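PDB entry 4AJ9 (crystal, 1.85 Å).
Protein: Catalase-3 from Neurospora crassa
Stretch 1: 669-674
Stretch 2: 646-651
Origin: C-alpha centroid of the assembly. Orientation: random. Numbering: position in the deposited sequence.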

# COMPACT_ATOMS: atom_id res chain seq x y z
N LYS C 669 7.43 -47.78 -8.34
CA LYS C 669 8.03 -48.11 -7.05
C LYS C 669 7.86 -49.60 -6.76
O LYS C 669 6.78 -50.16 -6.93
CB LYS C 669 7.40 -47.30 -5.92
CG LYS C 669 7.66 -45.80 -5.99
CD LYS C 669 9.12 -45.48 -5.77
CE LYS C 669 9.27 -44.11 -5.09
NZ LYS C 669 10.66 -43.59 -5.22
N PHE C 670 8.95 -50.22 -6.32
CA PHE C 670 8.92 -51.63 -5.97
C PHE C 670 8.74 -51.80 -4.48
O PHE C 670 9.69 -51.75 -3.71
CB PHE C 670 10.16 -52.33 -6.52
CG PHE C 670 10.10 -52.53 -8.00
CD1 PHE C 670 10.40 -51.50 -8.87
CD2 PHE C 670 9.66 -53.74 -8.52
CE1 PHE C 670 10.31 -51.67 -10.23
CE2 PHE C 670 9.57 -53.92 -9.89
CZ PHE C 670 9.90 -52.89 -10.75
N LEU C 671 7.49 -52.01 -4.09
CA LEU C 671 7.08 -51.95 -2.69
C LEU C 671 7.52 -53.16 -1.87
O LEU C 671 7.34 -53.18 -0.64
CB LEU C 671 5.56 -51.79 -2.58
CG LEU C 671 4.98 -50.54 -3.25
CD1 LEU C 671 3.46 -50.48 -3.05
CD2 LEU C 671 5.65 -49.28 -2.72
N GLU C 672 8.10 -54.16 -2.52
CA GLU C 672 8.57 -55.33 -1.78
C GLU C 672 9.78 -54.97 -0.93
O GLU C 672 10.18 -55.74 -0.07
CB GLU C 672 8.89 -56.50 -2.71
CG GLU C 672 9.39 -56.09 -4.07
CD GLU C 672 8.26 -55.74 -5.02
OE1 GLU C 672 7.41 -56.62 -5.28
OE2 GLU C 672 8.22 -54.59 -5.49
N ARG C 673 10.34 -53.79 -1.18
CA ARG C 673 11.57 -53.36 -0.50
C ARG C 673 11.31 -52.64 0.81
O ARG C 673 12.24 -52.15 1.46
CB ARG C 673 12.40 -52.47 -1.43
CG ARG C 673 12.78 -53.15 -2.73
CD ARG C 673 13.71 -52.29 -3.56
NE ARG C 673 13.74 -52.79 -4.93
CZ ARG C 673 14.09 -52.07 -5.99
NH1 ARG C 673 14.47 -50.80 -5.85
NH2 ARG C 673 14.07 -52.62 -7.19
N PHE C 674 10.04 -52.57 1.20
CA PHE C 674 9.66 -51.86 2.41
C PHE C 674 9.03 -52.76 3.45
O PHE C 674 8.00 -53.39 3.20
CB PHE C 674 8.72 -50.71 2.06
CG PHE C 674 9.32 -49.73 1.11
CD1 PHE C 674 9.25 -49.95 -0.26
CD2 PHE C 674 10.02 -48.63 1.57
CE1 PHE C 674 9.83 -49.07 -1.15
CE2 PHE C 674 10.61 -47.75 0.68
CZ PHE C 674 10.51 -47.97 -0.67
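Stretch 2 646-651: EAGVYA

The most unusual feature of this contact is a glycine whose CA sits over an aromatic face: Gly648 CA stands 3.3 Å from the centroid of the Phe670 ring and 11° off the ring normal, a CH-pi contact with CA almost on the ring normal. The backbone nitrogen lies over the same ring, with Gly648 N 3.3 Å from Phe670 CE2. The approach depends on the absence of a side chain. A CB built in ideal geometry on Gly648 would point toward stretch 1 and fall 2.6 Å from Phe670 CG and 2.4 Å from Arg673 NH2, both clashes. The backbone angles give a second, independent argument, since phi/psi of 80/9 has the positive phi that favours glycine.

Those angles belong to a type II beta turn running from Glu646 to Val649, closed by a hydrogen bond from Val649 N to Glu646 O at 3.1 Å. Ala647 (-62/133) and Gly648 occupy its two central positions, and the turn delivers the chain into an extended strand at Val649, Tyr650 and Ala651. Against this turn, stretch 1 is loop at Phe670 and then a short 3-10 segment, Leu671 to Arg673, whose local bonding is slight: Arg673 N to Phe670 O, at 3.3 Å, is weak. From first CA to last, the two stretches run in broadly opposite directions, obliquely to each other. The closest CA atoms across the contact are those of Phe670 and Gly648, 6.2 Å apart. With a turn packed against a loop and a 3-10 segment, there is no strand pairing across the contact; the close approaches come from the Phe670 ring and the Arg673 guanidinium.

Arg673 donates a hydrogen bond across the contact. Its CA-to-CB bond points sideways, but the extended chain (chi2 and chi3 both t) brings its end nearer, and NH2 donates to Ala647 O at 3.0 Å with an N-H...acceptor angle of 175°. Gly648 O lies 3.1 Å from the same Arg673 NH2. Both carbonyl oxygens sit at the guanidinium edge, near its plane, so the group meets the peptide oxygens of the turn edge-on.

Ala647 completes the fit with its methyl, directed toward stretch 1: CB is 3.9 Å from Phe670 CD2, an apolar contact, and 4.0 Å from Glu672 CD. Farther along, Tyr650 starts sideways, yet its end comes nearer, and OH reaches 3.4 Å from Phe670 CZ. Val649 touches more lightly, with CG2 4.0 Å from Arg673 NH2, while Ala651 is out of reach. The buried surface, 258 Å² summed over both sides, is modest and concentrated on Phe670 and Arg673 in stretch 1 and on Ala647 and Gly648 in stretch 2.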

# COMPACT_ATOMS: atom_id res chain seq x y z
N GLU C 646 16.29 -59.74 -7.94
CA GLU C 646 15.20 -59.12 -7.20
C GLU C 646 14.22 -58.41 -8.14
O GLU C 646 14.58 -58.04 -9.26
CB GLU C 646 15.74 -58.12 -6.18
CG GLU C 646 16.53 -58.74 -5.05
CD GLU C 646 16.96 -57.72 -4.03
OE1 GLU C 646 16.16 -56.79 -3.75
OE2 GLU C 646 18.08 -57.85 -3.50
N ALA C 647 13.00 -58.23 -7.67
CA ALA C 647 12.02 -57.45 -8.41
C ALA C 647 12.56 -56.02 -8.53
O ALA C 647 13.04 -55.45 -7.55
CB ALA C 647 10.69 -57.45 -7.69
N GLY C 648 12.50 -55.46 -9.73
CA GLY C 648 12.94 -54.10 -9.96
C GLY C 648 14.44 -53.98 -10.09
O GLY C 648 14.98 -52.87 -10.12
N VAL C 649 15.13 -55.12 -10.17
CA VAL C 649 16.57 -55.13 -10.39
C VAL C 649 16.85 -55.84 -11.70
O VAL C 649 16.39 -56.96 -11.91
CB VAL C 649 17.33 -55.83 -9.24
CG1 VAL C 649 18.82 -55.87 -9.55
CG2 VAL C 649 17.06 -55.12 -7.90
N TYR C 650 17.60 -55.19 -12.58
CA TYR C 650 17.83 -55.75 -13.90
C TYR C 650 19.31 -55.84 -14.21
O TYR C 650 20.05 -54.86 -14.11
CB TYR C 650 17.12 -54.90 -14.96
CG TYR C 650 15.69 -54.64 -14.58
CD1 TYR C 650 14.70 -55.57 -14.86
CD2 TYR C 650 15.34 -53.49 -13.90
CE1 TYR C 650 13.39 -55.34 -14.49
CE2 TYR C 650 14.04 -53.25 -13.53
CZ TYR C 650 13.07 -54.17 -13.82
OH TYR C 650 11.77 -53.92 -13.45
N ALA C 651 19.75 -57.03 -14.59
CA ALA C 651 21.15 -57.26 -14.92
C ALA C 651 21.20 -58.11 -16.17
O ALA C 651 20.39 -59.02 -16.34
CB ALA C 651 21.86 -57.94 -13.76